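PDB 2RE3: proteophosphoglycan from Silicibacter pomeroyi DSS-3, which is of unknown function, belongs to the DUF1285 family, and may take part in signal transduction. Local coordinates for residues V101-A104 with K109-L112; D13-S18 with P61-L66; I45-T50 with Q134-G139; F174-S179 with F183-V188. All coordinates share one frame; numbering follows the deposited sequence.

Contact 1 (V101-A104 with K109-L112)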
loop_
_atom_site.group_PDB
_atom_site.type_symbol
_atom_site.label_atom_id
_atom_site.label_comp_id
_atom_site.label_asym_id
_atom_site.label_seq_id
_atom_site.Cartn_x
_atom_site.Cartn_y
_atom_site.Cartn_z
ATOM N N VAL A 101 -8.809 -1.624 9.586
ATOM C CA VAL A 101 -7.808 -1.746 10.633
ATOM C C VAL A 101 -8.499 -2.404 11.806
ATOM O O VAL A 101 -9.656 -2.105 12.099
ATOM C CB VAL A 101 -7.185 -0.388 11.053
ATOM C CG1 VAL A 101 -8.262 0.617 11.449
ATOM C CG2 VAL A 101 -6.202 -0.588 12.203
ATOM N N GLU A 102 -7.757 -3.294 12.463
ATOM C CA GLU A 102 -8.214 -4.084 13.597
ATOM C C GLU A 102 -7.255 -3.795 14.770
ATOM O O GLU A 102 -6.028 -3.809 14.569
ATOM C CB GLU A 102 -8.154 -5.567 13.194
ATOM C CG GLU A 102 -8.404 -6.576 14.310
ATOM C CD GLU A 102 -7.373 -7.708 14.339
ATOM O OE1 GLU A 102 -7.377 -8.561 13.411
ATOM O OE2 GLU A 102 -6.581 -7.738 15.312
ATOM N N VAL A 103 -7.781 -3.516 15.968
ATOM C CA VAL A 103 -6.907 -3.327 17.146
ATOM C C VAL A 103 -6.938 -4.546 18.048
ATOM O O VAL A 103 -7.972 -5.178 18.211
ATOM C CB VAL A 103 -7.334 -2.204 18.111
ATOM C CG1 VAL A 103 -6.107 -1.377 18.479
ATOM C CG2 VAL A 103 -8.458 -1.355 17.569
ATOM N N ALA A 104 -5.815 -4.853 18.673
ATOM C CA ALA A 104 -5.814 -5.836 19.746
ATOM C C ALA A 104 -4.983 -5.236 20.837
ATOM O O ALA A 104 -4.118 -4.403 20.576
ATOM C CB ALA A 104 -5.231 -7.153 19.282
ATOM N N LYS A 109 0.691 -1.249 24.610
ATOM C CA LYS A 109 0.884 -2.628 24.175
ATOM C C LYS A 109 0.027 -2.965 22.936
ATOM O O LYS A 109 0.063 -4.100 22.449
ATOM C CB LYS A 109 0.600 -3.596 25.354
ATOM C CG LYS A 109 1.656 -3.548 26.499
ATOM C CD LYS A 109 1.106 -4.012 27.859
ATOM N N GLN A 110 -0.704 -1.986 22.392
ATOM C CA GLN A 110 -1.712 -2.272 21.331
ATOM C C GLN A 110 -1.065 -2.687 20.005
ATOM O O GLN A 110 0.047 -2.299 19.715
ATOM C CB GLN A 110 -2.693 -1.100 21.135
ATOM C CG GLN A 110 -2.475 -0.245 19.913
ATOM C CD GLN A 110 -3.309 1.061 19.873
ATOM O OE1 GLN A 110 -4.460 1.125 20.335
ATOM N NE2 GLN A 110 -2.719 2.099 19.288
ATOM N N VAL A 111 -1.764 -3.512 19.236
ATOM C CA VAL A 111 -1.310 -3.955 17.920
ATOM C C VAL A 111 -2.380 -3.636 16.858
ATOM O O VAL A 111 -3.574 -3.939 17.011
ATOM C CB VAL A 111 -0.990 -5.483 17.903
ATOM C CG1 VAL A 111 -0.438 -5.900 16.533
ATOM C CG2 VAL A 111 -0.004 -5.835 19.009
ATOM N N LEU A 112 -1.941 -3.008 15.787
ATOM C CA LEU A 112 -2.837 -2.593 14.706
ATOM C C LEU A 112 -2.587 -3.475 13.485
ATOM O O LEU A 112 -1.493 -3.464 12.924
ATOM C CB LEU A 112 -2.619 -1.112 14.342
ATOM C CG LEU A 112 -2.773 -0.046 15.432
ATOM C CD1 LEU A 112 -2.416 1.371 14.898
ATOM C CD2 LEU A 112 -4.171 -0.056 15.960
HETATM O O HOH W 1 -4.343 -6.438 15.796
#
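Val103 and Leu112 stand side by side in the beta hairpin formed by strands 96-104 and 111-116. Their side chains leave the same face of the sheet and point the same way. The touch is made by one branch of each, Val103 CG1 against Leu112 CD2. Leu112 has CG anti to its carbonyl carbon (chi1 -57°), and the end of its side chain comes nearer to the opposite strand than its base does. The two residues form a non-hydrogen-bonded antiparallel pair.

Gln110 reaches the same valine from the loop before strand 111-116. Its side chain runs extended beyond CG and slants across Val103, with OE1 3.5 Å from Val103 CG1. This is a van der Waals touch. The amide nitrogen is engaged by another part of the chain: Gln110 NE2 bonds to the carbonyl oxygens of Trp177 and Leu166. Further along, Val101 CG2 packs on Leu112 CB at 4.2 Å. Val101 and Leu112 also touch Leu163 of helix 157-164, which covers this side of the hairpin.

Ala104 and Val111 put their side chains on the other face. They are the hydrogen-bonded pair. Ala104 N to Val111 O is 2.9 Å, with the donor in the carbonyl plane. The return bond, Val111 N to Ala104 O, is also 2.9 Å but straighter, at 167° on the hydrogen. A water lies 2.9 Å from Val111 O and may donate to it. Among the side chains, the closest touch across the hairpin is Val103 CG1 to Leu112 CD2, 3.4 Å.

Contact 2 (D13-S18 with P61-L66)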
loop_
_atom_site.group_PDB
_atom_site.type_symbol
_atom_site.label_atom_id
_atom_site.label_comp_id
_atom_site.label_asym_id
_atom_site.label_seq_id
_atom_site.Cartn_x
_atom_site.Cartn_y
_atom_site.Cartn_z
ATOM N N ASP A 13 1.387 -8.977 -26.171
ATOM C CA ASP A 13 0.490 -9.755 -25.296
ATOM C C ASP A 13 -0.265 -8.748 -24.427
ATOM O O ASP A 13 0.367 -7.925 -23.759
ATOM C CB ASP A 13 1.303 -10.687 -24.382
ATOM C CG ASP A 13 1.163 -12.178 -24.750
ATOM O OD1 ASP A 13 1.149 -12.543 -25.953
ATOM O OD2 ASP A 13 1.087 -12.994 -23.805
ATOM N N GLY A 14 -1.599 -8.818 -24.426
ATOM C CA GLY A 14 -2.447 -7.771 -23.829
ATOM C C GLY A 14 -2.839 -8.011 -22.378
ATOM O O GLY A 14 -2.251 -8.840 -21.700
ATOM N N LEU A 15 -3.839 -7.277 -21.895
ATOM C CA LEU A 15 -4.251 -7.357 -20.496
ATOM C C LEU A 15 -4.683 -8.750 -20.052
ATOM O O LEU A 15 -4.062 -9.362 -19.169
ATOM C CB LEU A 15 -5.398 -6.390 -20.240
ATOM C CG LEU A 15 -5.834 -6.286 -18.785
ATOM C CD1 LEU A 15 -4.617 -5.884 -17.985
ATOM C CD2 LEU A 15 -6.989 -5.296 -18.637
ATOM N N LEU A 16 -5.746 -9.240 -20.675
ATOM C CA LEU A 16 -6.334 -10.529 -20.357
ATOM C C LEU A 16 -5.400 -11.697 -20.660
ATOM O O LEU A 16 -5.375 -12.683 -19.907
ATOM C CB LEU A 16 -7.657 -10.703 -21.128
ATOM C CG LEU A 16 -8.934 -10.182 -20.455
ATOM C CD1 LEU A 16 -8.658 -9.176 -19.312
ATOM C CD2 LEU A 16 -9.931 -9.637 -21.466
ATOM N N ALA A 17 -4.648 -11.612 -21.758
ATOM C CA ALA A 17 -3.734 -12.698 -22.102
ATOM C C ALA A 17 -2.672 -12.783 -21.017
ATOM O O ALA A 17 -2.329 -13.866 -20.562
ATOM C CB ALA A 17 -3.100 -12.505 -23.476
ATOM N N SER A 18 -2.196 -11.635 -20.565
ATOM C CA SER A 18 -1.153 -11.605 -19.564
ATOM C C SER A 18 -1.629 -12.172 -18.255
ATOM O O SER A 18 -0.892 -12.902 -17.606
ATOM C CB SER A 18 -0.669 -10.184 -19.351
ATOM O OG SER A 18 -0.117 -9.709 -20.547
ATOM N N PRO A 61 -11.968 -7.394 -9.210
ATOM C CA PRO A 61 -11.025 -7.515 -8.108
ATOM C C PRO A 61 -10.106 -8.735 -8.205
ATOM O O PRO A 61 -8.953 -8.641 -7.830
ATOM C CB PRO A 61 -11.917 -7.578 -6.860
ATOM C CG PRO A 61 -13.292 -7.232 -7.295
ATOM C CD PRO A 61 -13.378 -7.366 -8.764
ATOM N N ALA A 62 -10.589 -9.851 -8.752
ATOM C CA ALA A 62 -9.738 -11.031 -8.939
ATOM C C ALA A 62 -8.448 -10.714 -9.731
ATOM O O ALA A 62 -7.360 -11.150 -9.365
ATOM C CB ALA A 62 -10.540 -12.214 -9.595
HETATM N N MSE A 63 -8.580 -9.943 -10.799
HETATM C CA MSE A 63 -7.469 -9.678 -11.681
HETATM C C MSE A 63 -6.577 -8.642 -11.042
HETATM O O MSE A 63 -5.334 -8.689 -11.159
HETATM C CB MSE A 63 -7.970 -9.154 -12.995
HETATM C CG MSE A 63 -6.857 -8.833 -13.978
HETATM SE SE MSE A 63 -7.645 -8.205 -15.595
HETATM C CE MSE A 63 -8.789 -9.764 -15.907
ATOM N N VAL A 64 -7.203 -7.694 -10.358
ATOM C CA VAL A 64 -6.416 -6.726 -9.647
ATOM C C VAL A 64 -5.557 -7.444 -8.574
ATOM O O VAL A 64 -4.422 -7.045 -8.330
ATOM C CB VAL A 64 -7.298 -5.601 -9.054
ATOM C CG1 VAL A 64 -6.500 -4.761 -8.114
ATOM C CG2 VAL A 64 -7.900 -4.737 -10.179
ATOM N N ARG A 65 -6.080 -8.498 -7.949
ATOM C CA ARG A 65 -5.319 -9.238 -6.921
ATOM C C ARG A 65 -4.157 -9.997 -7.549
ATOM O O ARG A 65 -3.051 -10.041 -7.017
ATOM C CB ARG A 65 -6.199 -10.242 -6.225
ATOM C CG ARG A 65 -6.910 -9.745 -5.000
ATOM C CD ARG A 65 -7.713 -10.883 -4.354
ATOM N NE ARG A 65 -9.082 -10.697 -4.766
ATOM C CZ ARG A 65 -9.864 -11.599 -5.338
ATOM N NH1 ARG A 65 -9.497 -12.859 -5.537
ATOM N NH2 ARG A 65 -11.067 -11.223 -5.682
ATOM N N LEU A 66 -4.432 -10.549 -8.721
ATOM C CA LEU A 66 -3.476 -11.330 -9.474
ATOM C C LEU A 66 -2.289 -10.464 -9.896
ATOM O O LEU A 66 -1.139 -10.811 -9.615
ATOM C CB LEU A 66 -4.179 -11.953 -10.699
ATOM C CG LEU A 66 -3.474 -13.068 -11.465
ATOM C CD1 LEU A 66 -3.327 -14.294 -10.555
ATOM C CD2 LEU A 66 -4.240 -13.450 -12.773
#
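Gly14 O is gripped twice at the start of helix 15-21, which lies beside helix 61-68 through Leu15, Leu16 and Met63. Ser18 OG donates to Gly14 O at 2.6 Å, and Ser18 N donates to the same oxygen at 3.0 Å. The two donors approach from opposite faces of the carbonyl plane. Gly14 is the N-cap residue, so this pair of bonds closes the first turn of the helix.

The contact between the helices is small and apolar. Met63, a selenomethionine, carries it from the side of helix 61-68. Its CB is directed toward helix 15-21. The chain runs extended through chi1 and chi2, with CG anti to the backbone N (chi1 179°), and this carries the selenium across the gap. It then bends at chi3 (-56°), which turns the terminal methyl aside to meet Leu16.

Leu15 meets the selenium with its branch point, CG, and its side chain slants across that of Met63. Leu16 crosses Met63 at about a right angle and uses one methyl. CD1 of Leu16 meets the selenium, Met63 SE, at 4.0 Å and also its methyl. Leu15 also packs on Tyr53 of strand 51-53, in the N-terminal half of the protein. Between residues 13-18 and 61-66 the nearest approach is Leu16 CD1 to Met63 CE, 3.5 Å.

Contact 3 (I45-T50 with Q134-G139)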
loop_
_atom_site.group_PDB
_atom_site.type_symbol
_atom_site.label_atom_id
_atom_site.label_comp_id
_atom_site.label_asym_id
_atom_site.label_seq_id
_atom_site.Cartn_x
_atom_site.Cartn_y
_atom_site.Cartn_z
ATOM N N ILE A 45 -2.254 2.676 -11.196
ATOM C CA ILE A 45 -2.977 2.451 -9.952
ATOM C C ILE A 45 -3.340 3.797 -9.361
ATOM O O ILE A 45 -2.472 4.530 -8.847
ATOM C CB ILE A 45 -2.131 1.679 -8.923
ATOM C CG1 ILE A 45 -1.599 0.371 -9.548
ATOM C CG2 ILE A 45 -2.955 1.393 -7.671
ATOM C CD1 ILE A 45 -0.718 -0.456 -8.639
ATOM N N ALA A 46 -4.614 4.148 -9.445
ATOM C CA ALA A 46 -5.058 5.439 -8.884
ATOM C C ALA A 46 -4.899 5.455 -7.361
ATOM O O ALA A 46 -4.812 4.416 -6.724
ATOM C CB ALA A 46 -6.506 5.764 -9.274
ATOM N N ARG A 47 -4.869 6.659 -6.814
ATOM C CA ARG A 47 -4.800 6.925 -5.372
ATOM C C ARG A 47 -5.834 6.162 -4.539
ATOM O O ARG A 47 -5.600 5.865 -3.365
ATOM C CB ARG A 47 -5.015 8.426 -5.156
ATOM C CG ARG A 47 -4.609 8.921 -3.809
ATOM C CD ARG A 47 -4.317 10.445 -3.821
ATOM N NE ARG A 47 -3.541 10.842 -2.641
ATOM C CZ ARG A 47 -4.032 10.940 -1.397
ATOM N NH1 ARG A 47 -5.321 10.680 -1.144
ATOM N NH2 ARG A 47 -3.227 11.310 -0.390
ATOM N N ASP A 48 -6.988 5.887 -5.140
ATOM C CA ASP A 48 -8.051 5.151 -4.468
ATOM C C ASP A 48 -7.982 3.636 -4.668
ATOM O O ASP A 48 -8.887 2.916 -4.244
ATOM C CB ASP A 48 -9.433 5.676 -4.892
ATOM C CG ASP A 48 -9.844 5.252 -6.306
ATOM O OD1 ASP A 48 -9.027 4.731 -7.079
ATOM O OD2 ASP A 48 -11.027 5.449 -6.643
ATOM N N GLY A 49 -6.944 3.152 -5.331
ATOM C CA GLY A 49 -6.758 1.714 -5.480
ATOM C C GLY A 49 -7.240 1.140 -6.795
ATOM O O GLY A 49 -6.987 -0.020 -7.090
ATOM N N THR A 50 -7.914 1.964 -7.587
ATOM C CA THR A 50 -8.488 1.547 -8.858
ATOM C C THR A 50 -7.388 1.456 -9.885
ATOM O O THR A 50 -6.557 2.344 -9.982
ATOM C CB THR A 50 -9.569 2.554 -9.327
ATOM O OG1 THR A 50 -10.622 2.522 -8.369
ATOM C CG2 THR A 50 -10.105 2.228 -10.725
ATOM N N GLN A 134 1.777 14.286 4.159
ATOM C CA GLN A 134 0.655 15.196 4.076
ATOM C C GLN A 134 0.084 15.063 2.693
ATOM O O GLN A 134 0.743 14.549 1.781
ATOM C CB GLN A 134 1.068 16.639 4.411
ATOM C CG GLN A 134 1.428 16.845 5.894
ATOM C CD GLN A 134 2.822 16.322 6.253
ATOM O OE1 GLN A 134 3.815 16.660 5.597
ATOM N NE2 GLN A 134 2.902 15.504 7.297
ATOM N N ASP A 135 -1.170 15.478 2.560
ATOM C CA ASP A 135 -1.850 15.418 1.287
ATOM C C ASP A 135 -1.089 16.374 0.342
ATOM O O ASP A 135 -0.837 17.539 0.713
ATOM C CB ASP A 135 -3.332 15.814 1.464
ATOM C CG ASP A 135 -4.230 15.368 0.309
ATOM O OD1 ASP A 135 -3.768 14.681 -0.635
ATOM O OD2 ASP A 135 -5.424 15.722 0.362
ATOM N N PRO A 136 -0.648 15.860 -0.841
ATOM C CA PRO A 136 -0.192 16.836 -1.833
ATOM C C PRO A 136 -1.240 17.965 -1.908
ATOM O O PRO A 136 -0.948 19.112 -1.534
ATOM C CB PRO A 136 -0.098 16.023 -3.149
ATOM C CG PRO A 136 -0.347 14.565 -2.795
ATOM C CD PRO A 136 -0.513 14.457 -1.307
ATOM N N ALA A 137 -2.462 17.595 -2.314
ATOM C CA ALA A 137 -3.584 18.519 -2.471
ATOM C C ALA A 137 -3.883 19.313 -1.183
ATOM O O ALA A 137 -3.434 20.458 -1.039
ATOM C CB ALA A 137 -4.832 17.750 -2.959
ATOM N N THR A 138 -4.617 18.700 -0.249
ATOM C CA THR A 138 -5.097 19.374 0.974
ATOM C C THR A 138 -4.005 20.014 1.844
ATOM O O THR A 138 -4.232 21.045 2.472
ATOM C CB THR A 138 -5.904 18.392 1.881
ATOM N N GLY A 139 -2.827 19.401 1.894
ATOM C CA GLY A 139 -1.872 19.696 2.959
ATOM C C GLY A 139 -2.253 18.991 4.260
ATOM O O GLY A 139 -1.499 19.044 5.233
#
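Arg47 and Asp135 face each other from two loops whose backbones stay well apart, 11.2 Å between the CA atoms of this pair. Arg47 sits in a type I beta turn from Ala46 to Gly49. This turn joins strands 37-45 and 51-53. Asp135 lies in the loop between strands 130-131 and 144-148.

The arginine covers most of the distance. Its CG is anti to the backbone N (chi1 -164°), and the chain stays extended as far as NE. Asp135 OD1 sits over one face of the guanidinium, offset toward its rim. The closest atoms are Arg47 NH2 and Asp135 OD1, at 3.4 Å. The carboxylate and guanidinium planes are 33° apart. This is a salt bridge of charges alone, as no N-H of the arginine points at the oxygen. Pro136 CD also comes near the group, 4.3 Å from Arg47 NH2.

Each loop is braced from within. Asp135 OD2 accepts from Thr138 N at 3.1 Å, an Asx motif that uses the oxygen turned to its own loop. In the other loop Asp48 OD1 takes bonds from Thr50 N and Thr50 OG1, both from the same face of the carboxylate. The first of these closes an Asx turn.

Arg47 NE has a second acidic partner, Asp93 OD2. The guanidinium is thus shared by two carboxylates, which would be expected to stabilise its positive charge. With no directed N-H bond to Asp135, the link between the loops rests on electrostatic attraction, and the bridge to Asp93 probably contributes more to holding the guanidinium in place.

Contact 4 (F174-S179 with F183-V188)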
loop_
_atom_site.group_PDB
_atom_site.type_symbol
_atom_site.label_atom_id
_atom_site.label_comp_id
_atom_site.label_asym_id
_atom_site.label_seq_id
_atom_site.Cartn_x
_atom_site.Cartn_y
_atom_site.Cartn_z
ATOM N N PHE A 174 1.527 13.524 18.378
ATOM C CA PHE A 174 0.373 12.653 18.362
ATOM C C PHE A 174 0.638 11.527 17.393
ATOM O O PHE A 174 1.094 11.762 16.299
ATOM C CB PHE A 174 -0.863 13.424 17.926
ATOM C CG PHE A 174 -2.063 12.565 17.769
ATOM C CD1 PHE A 174 -2.884 12.301 18.853
ATOM C CD2 PHE A 174 -2.350 11.984 16.544
ATOM C CE1 PHE A 174 -3.973 11.471 18.727
ATOM C CE2 PHE A 174 -3.444 11.173 16.397
ATOM C CZ PHE A 174 -4.273 10.915 17.502
ATOM N N GLY A 175 0.348 10.300 17.782
ATOM C CA GLY A 175 0.612 9.161 16.896
ATOM C C GLY A 175 0.020 7.854 17.370
ATOM O O GLY A 175 -0.903 7.830 18.217
ATOM N N LEU A 176 0.564 6.756 16.848
ATOM C CA LEU A 176 -0.006 5.412 17.068
ATOM C C LEU A 176 1.031 4.445 17.615
ATOM O O LEU A 176 2.137 4.378 17.104
ATOM C CB LEU A 176 -0.626 4.877 15.766
ATOM C CG LEU A 176 -1.880 5.653 15.314
ATOM C CD1 LEU A 176 -2.252 5.273 13.930
ATOM C CD2 LEU A 176 -3.018 5.400 16.250
ATOM N N TRP A 177 0.684 3.768 18.711
ATOM C CA TRP A 177 1.449 2.647 19.206
ATOM C C TRP A 177 0.982 1.412 18.482
ATOM O O TRP A 177 -0.210 1.159 18.433
ATOM C CB TRP A 177 1.211 2.444 20.692
ATOM C CG TRP A 177 1.981 3.390 21.554
ATOM C CD1 TRP A 177 1.527 4.555 22.093
ATOM C CD2 TRP A 177 3.337 3.259 21.961
ATOM N NE1 TRP A 177 2.516 5.160 22.813
ATOM C CE2 TRP A 177 3.647 4.390 22.747
ATOM C CE3 TRP A 177 4.326 2.292 21.741
ATOM C CZ2 TRP A 177 4.905 4.578 23.343
ATOM C CZ3 TRP A 177 5.587 2.474 22.337
ATOM C CH2 TRP A 177 5.858 3.613 23.128
ATOM N N SER A 178 1.905 0.658 17.891
ATOM C CA SER A 178 1.591 -0.698 17.427
ATOM C C SER A 178 2.768 -1.611 17.657
ATOM O O SER A 178 3.896 -1.222 17.403
ATOM C CB SER A 178 1.216 -0.704 15.951
ATOM O OG SER A 178 0.787 -1.997 15.553
ATOM N N SER A 179 2.511 -2.821 18.135
ATOM C CA SER A 179 3.569 -3.849 18.296
ATOM C C SER A 179 4.753 -3.355 19.107
ATOM O O SER A 179 5.878 -3.715 18.799
ATOM C CB SER A 179 4.117 -4.351 16.942
ATOM O OG SER A 179 3.103 -4.880 16.119
ATOM N N PHE A 183 4.609 5.479 16.371
ATOM C CA PHE A 183 4.672 6.139 15.081
ATOM C C PHE A 183 4.037 7.519 15.112
ATOM O O PHE A 183 2.812 7.665 15.179
ATOM C CB PHE A 183 4.033 5.245 14.056
ATOM C CG PHE A 183 4.653 3.895 14.015
ATOM C CD1 PHE A 183 5.828 3.691 13.314
ATOM C CD2 PHE A 183 4.113 2.843 14.752
ATOM C CE1 PHE A 183 6.445 2.444 13.333
ATOM C CE2 PHE A 183 4.722 1.580 14.748
ATOM C CZ PHE A 183 5.863 1.376 14.032
ATOM N N PRO A 184 4.884 8.545 15.078
ATOM C CA PRO A 184 4.364 9.881 15.066
ATOM C C PRO A 184 3.636 10.171 13.786
ATOM O O PRO A 184 4.046 9.722 12.703
ATOM C CB PRO A 184 5.615 10.758 15.169
ATOM C CG PRO A 184 6.706 9.866 15.669
ATOM C CD PRO A 184 6.353 8.521 15.091
ATOM N N LEU A 185 2.578 10.953 13.934
ATOM C CA LEU A 185 1.694 11.318 12.855
ATOM C C LEU A 185 1.608 12.837 12.643
ATOM O O LEU A 185 1.380 13.290 11.525
ATOM C CB LEU A 185 0.292 10.780 13.145
ATOM C CG LEU A 185 -0.068 9.330 12.861
ATOM C CD1 LEU A 185 -1.593 9.170 12.949
ATOM C CD2 LEU A 185 0.452 8.885 11.504
HETATM N N MSE A 186 1.724 13.623 13.716
HETATM C CA MSE A 186 1.631 15.083 13.632
HETATM C C MSE A 186 1.992 15.657 15.002
HETATM O O MSE A 186 1.953 14.951 15.999
HETATM C CB MSE A 186 0.216 15.508 13.195
HETATM C CG MSE A 186 -0.780 15.711 14.358
HETATM SE SE MSE A 186 -2.685 15.576 13.932
HETATM C CE MSE A 186 -2.597 13.718 13.339
ATOM N N THR A 187 2.332 16.940 15.056
ATOM C CA THR A 187 2.716 17.582 16.316
ATOM C C THR A 187 1.484 17.737 17.192
ATOM O O THR A 187 0.349 17.718 16.703
ATOM C CB THR A 187 3.381 18.978 16.101
ATOM O OG1 THR A 187 2.408 19.934 15.647
ATOM C CG2 THR A 187 4.551 18.904 15.118
ATOM N N VAL A 188 1.706 17.876 18.493
ATOM C CA VAL A 188 0.617 18.182 19.426
ATOM C C VAL A 188 -0.128 19.440 18.968
ATOM O O VAL A 188 -1.352 19.426 18.847
ATOM C CB VAL A 188 1.130 18.293 20.894
ATOM C CG1 VAL A 188 0.138 19.020 21.776
ATOM C CG2 VAL A 188 1.407 16.901 21.435
#
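Phe174 and Met186 lie side by side, pointing the same way, and the selenomethionine can be followed outward from its base. CB of Met186 leaves the backbone on the same side of the sheet as Phe174. Its CG lies between the backbone N and the carbonyl carbon (chi1 89°), which starts the chain alongside the phenylalanine. SE comes next, 5.4 Å from the centroid of the Phe174 ring and oblique to it, a Met-aromatic contact. The bend at chi3 then brings the methyl in, and Met186 CE touches Phe174 CD2 at 3.7 Å. Leu191 of helix 188-192 packs on both residues.

The backbone here belongs to the beta hairpin of strands 173-178 and 181-185, and it carries a classic beta bulge. Leu185 and Met186 both face Phe174. Phe174 O accepts from Leu185 N at 2.9 Å and from Met186 N at 3.2 Å, both in the carbonyl plane. Phe174 N returns a bond to Met186 O.

Past the bulge, Gly175 lies close against the other strand, and its CA is 3.2 Å from Phe183 O. Leu185 lays its CB and CG by Gly175 CA and sends CD1 to Leu176 CD1, the two leucines lying at a slant. Leu176 and Phe183 form a hydrogen-bonded pair, with Phe183 N 2.8 Å from Leu176 O. The Phe183 ring turns its edge to two carbonyls of strand 173-178: CD2 lies 3.4 Å from Leu176 O, and CE2 lies 3.9 Å from Ser178 O.

In the fold
Contact 4 is the buried one. Contacts 1 and 2 are partly buried, and contact 3 is on the surface. Contacts 1 and 4 are both hairpins of the C-terminal half, with centres about 13 Å apart; they touch, and Leu112 N probably bonds to Ser178 OG. Helix 157-164 packs on both. Contact 2 joins two helices by apolar side chains alone, on the opposite side of the chain's centre from them. Contact 3 alone links the N-terminal and C-terminal halves, using charge. Hairpin pairing therefore rests on backbone bonds, while the contacts between segments distant in sequence rest on a few side chains.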